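Local coordinates for protein carbohydrate deacetylase Agd3 (Neosartorya fumigata, PDB 6NWZ) that is a fungal carbohydrate esterase that de-N-acetylates the exopolysaccharide galactosaminogalactan, a step required for biofilm formation, at residues G326-D331 and L350-P355. Residues are numbered along the deposited sequence; the frame is centred on the assembly and turned at random.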
ATOM      1  N   GLY A 326      17.933 -35.898 -14.819  1.00 45.52           N
ATOM      2  CA  GLY A 326      16.846 -34.952 -14.731  1.00 44.12           C
ATOM      3  C   GLY A 326      16.778 -34.338 -13.351  1.00 55.20           C
ATOM      4  O   GLY A 326      17.637 -34.565 -12.500  1.00 56.82           O
ATOM      5  N   GLY A 327      15.733 -33.543 -13.132  1.00 51.27           N
ATOM      6  CA  GLY A 327      15.509 -32.878 -11.866  1.00 41.89           C
ATOM      7  C   GLY A 327      14.691 -33.714 -10.906  1.00 43.12           C
ATOM      8  O   GLY A 327      14.524 -34.924 -11.075  1.00 44.63           O
ATOM      9  N   ILE A 328      14.173 -33.048  -9.876  1.00 55.02           N
ATOM     10  CA  ILE A 328      13.375 -33.716  -8.853  1.00 54.81           C
ATOM     11  C   ILE A 328      11.984 -33.988  -9.407  1.00 46.91           C
ATOM     12  O   ILE A 328      11.330 -33.088  -9.948  1.00 57.95           O
ATOM     13  CB  ILE A 328      13.311 -32.867  -7.575  1.00 53.65           C
ATOM     14  CG1 ILE A 328      14.719 -32.625  -7.032  1.00 50.41           C
ATOM     15  CG2 ILE A 328      12.446 -33.546  -6.527  1.00 50.34           C
ATOM     16  CD1 ILE A 328      15.481 -33.898  -6.755  1.00 45.21           C
ATOM     17  N   GLU A 329      11.523 -35.227  -9.266  1.00 60.75           N
ATOM     18  CA  GLU A 329      10.262 -35.652  -9.851  1.00 56.29           C
ATOM     19  C   GLU A 329       9.471 -36.464  -8.837  1.00 54.22           C
ATOM     20  O   GLU A 329      10.023 -37.344  -8.172  1.00 52.89           O
ATOM     21  CB  GLU A 329      10.504 -36.474 -11.119  1.00 57.72           C
ATOM     22  CG  GLU A 329       9.405 -36.351 -12.147  1.00 82.29           C
ATOM     23  CD  GLU A 329       9.915 -36.541 -13.560  1.00 90.31           C
ATOM     24  OE1 GLU A 329      10.656 -37.517 -13.806  1.00 83.70           O
ATOM     25  OE2 GLU A 329       9.583 -35.699 -14.421  1.00 92.93           O
ATOM     26  N   TYR A 330       8.179 -36.164  -8.729  1.00 47.53           N
ATOM     27  CA  TYR A 330       7.287 -36.825  -7.784  1.00 49.11           C
ATOM     28  C   TYR A 330       5.852 -36.580  -8.231  1.00 59.61           C
ATOM     29  O   TYR A 330       5.589 -35.750  -9.105  1.00 62.81           O
ATOM     30  CB  TYR A 330       7.509 -36.317  -6.355  1.00 49.03           C
ATOM     31  CG  TYR A 330       7.411 -34.813  -6.239  1.00 53.65           C
ATOM     32  CD1 TYR A 330       6.188 -34.189  -6.029  1.00 46.65           C
ATOM     33  CD2 TYR A 330       8.542 -34.014  -6.359  1.00 49.71           C
ATOM     34  CE1 TYR A 330       6.094 -32.810  -5.936  1.00 53.59           C
ATOM     35  CE2 TYR A 330       8.459 -32.639  -6.267  1.00 43.73           C
ATOM     36  CZ  TYR A 330       7.235 -32.041  -6.056  1.00 53.72           C
ATOM     37  OH  TYR A 330       7.154 -30.671  -5.967  1.00 52.11           O
ATOM     38  N   ASP A 331       4.926 -37.314  -7.619  1.00 67.29           N
ATOM     39  CA  ASP A 331       3.501 -37.125  -7.865  1.00 70.26           C
ATOM     40  C   ASP A 331       2.918 -36.200  -6.806  1.00 72.55           C
ATOM     41  O   ASP A 331       3.120 -36.413  -5.605  1.00 71.20           O
ATOM     42  CB  ASP A 331       2.760 -38.462  -7.866  1.00 81.42           C
ATOM     43  CG  ASP A 331       3.021 -39.271  -9.119  1.00 90.81           C
ATOM     44  OD1 ASP A 331       4.079 -39.930  -9.195  1.00 98.04           O
ATOM     45  OD2 ASP A 331       2.167 -39.243 -10.029  1.00 95.21           O
ATOM     46  N   LEU A 350       8.029 -36.829  -0.258  1.00 66.44           N
ATOM     47  CA  LEU A 350       7.816 -37.004  -1.689  1.00 56.67           C
ATOM     48  C   LEU A 350       9.100 -36.970  -2.501  1.00 61.18           C
ATOM     49  O   LEU A 350       9.114 -37.484  -3.624  1.00 68.86           O
ATOM     50  CB  LEU A 350       6.864 -35.927  -2.231  1.00 55.03           C
ATOM     51  CG  LEU A 350       5.451 -35.879  -1.648  1.00 60.80           C
ATOM     52  CD1 LEU A 350       4.574 -34.970  -2.490  1.00 50.18           C
ATOM     53  CD2 LEU A 350       4.850 -37.269  -1.556  1.00 57.80           C
ATOM     54  N   TRP A 351      10.170 -36.392  -1.965  1.00 54.62           N
ATOM     55  CA  TRP A 351      11.402 -36.250  -2.723  1.00 58.41           C
ATOM     56  C   TRP A 351      12.013 -37.617  -3.022  1.00 64.94           C
ATOM     57  O   TRP A 351      11.919 -38.534  -2.198  1.00 54.62           O
ATOM     58  CB  TRP A 351      12.405 -35.390  -1.952  1.00 50.16           C
ATOM     59  CG  TRP A 351      12.266 -33.919  -2.215  1.00 55.31           C
ATOM     60  CD1 TRP A 351      11.157 -33.151  -2.014  1.00 52.87           C
ATOM     61  CD2 TRP A 351      13.276 -33.039  -2.721  1.00 46.40           C
ATOM     62  NE1 TRP A 351      11.412 -31.850  -2.371  1.00 54.90           N
ATOM     63  CE2 TRP A 351      12.707 -31.755  -2.807  1.00 51.87           C
ATOM     64  CE3 TRP A 351      14.606 -33.214  -3.114  1.00 46.48           C
ATOM     65  CZ2 TRP A 351      13.423 -30.651  -3.267  1.00 49.16           C
ATOM     66  CZ3 TRP A 351      15.314 -32.120  -3.570  1.00 50.23           C
ATOM     67  CH2 TRP A 351      14.721 -30.854  -3.644  1.00 43.14           C
ATOM     68  N   PRO A 352      12.627 -37.791  -4.193  1.00 73.78           N
ATOM     69  CA  PRO A 352      13.385 -39.019  -4.446  1.00 69.79           C
ATOM     70  C   PRO A 352      14.497 -39.175  -3.425  1.00 74.21           C
ATOM     71  O   PRO A 352      15.132 -38.201  -3.012  1.00 77.79           O
ATOM     72  CB  PRO A 352      13.943 -38.813  -5.859  1.00 63.92           C
ATOM     73  CG  PRO A 352      13.019 -37.831  -6.488  1.00 80.06           C
ATOM     74  CD  PRO A 352      12.586 -36.916  -5.375  1.00 80.43           C
ATOM     75  N   SER A 353      14.724 -40.419  -3.011  1.00 73.98           N
ATOM     76  CA  SER A 353      15.734 -40.693  -2.001  1.00 76.96           C
ATOM     77  C   SER A 353      17.152 -40.498  -2.519  1.00 86.99           C
ATOM     78  O   SER A 353      18.059 -40.257  -1.715  1.00 77.47           O
ATOM     79  CB  SER A 353      15.557 -42.116  -1.474  1.00 76.87           C
ATOM     80  OG  SER A 353      15.449 -43.032  -2.549  1.00 78.36           O
ATOM     81  N   THR A 354      17.366 -40.579  -3.843  1.00 98.02           N
ATOM     82  CA  THR A 354      18.738 -40.579  -4.356  1.00 91.73           C
ATOM     83  C   THR A 354      19.406 -39.214  -4.221  1.00 90.00           C
ATOM     84  O   THR A 354      20.465 -39.129  -3.574  1.00108.17           O
ATOM     85  CB  THR A 354      18.762 -41.112  -5.792  1.00 84.38           C
ATOM     86  N   PRO A 355      18.864 -38.108  -4.785  1.00 60.14           N
ATOM     87  CA  PRO A 355      19.561 -36.822  -4.626  1.00 51.62           C
ATOM     88  C   PRO A 355      19.376 -36.239  -3.232  1.00 65.98           C
ATOM     89  O   PRO A 355      18.319 -35.683  -2.917  1.00 70.80           O
ATOM     90  CB  PRO A 355      18.924 -35.925  -5.701  1.00 49.17           C
ATOM     91  CG  PRO A 355      18.057 -36.835  -6.541  1.00 64.85           C
ATOM     92  CD  PRO A 355      17.662 -37.952  -5.624  1.00 57.36           C
TER
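Ile328 is set over one face of the Trp351 indole, the two side chains crossing at about a right angle. CG1 stands 4.0 Å from the centroid of the six-membered ring of Trp351, 28° off the ring normal, which meets the geometry of a CH-pi contact; its nearest ring atom is CZ3. The other branch shares that face: Ile328 CG2 sits 3.9 Å above the plane of the Trp351 ring, near its centre. A chi1 of -59° puts CG1 anti to the carbonyl carbon and CG2 anti to the backbone N, and with this rotation both branches meet the indole. CG2 also touches the ring of Pro352, 3.6 Å from its CD, and Ile328 CD1 reaches Pro355 CG at 3.9 Å, giving the isoleucine a tryptophan floor with a proline at each of two branches. Both segments belong to the long irregular connection between helices 317-321 and 362-366 of the deacetylase domain, and no hydrogen bond joins them directly, so the contact between them is made by apolar packing. Trp351 is also held from helix 400-417: its NE1 hydrogen-bonds Glu406 OE1, and the Phe409 ring meets the indole edge-to-face. Farther along, Tyr330 and Leu350 also cross at about a right angle. Tyr330 CB rests 3.4 Å from Leu350 O, and the leucine methyl CD1 approaches the ring obliquely, 4.0 Å from Tyr330 CD1. A chi1 of 54° sets Tyr330 CG between its own backbone N and carbonyl carbon, turning the ring back alongside Ile328, whose CG2 lies at the ring edge, in plane. The phenol OH hydrogen-bonds Thr391 OG1, next to the zinc ligand His392, whose side chain is about 6 Å from that of Tyr330.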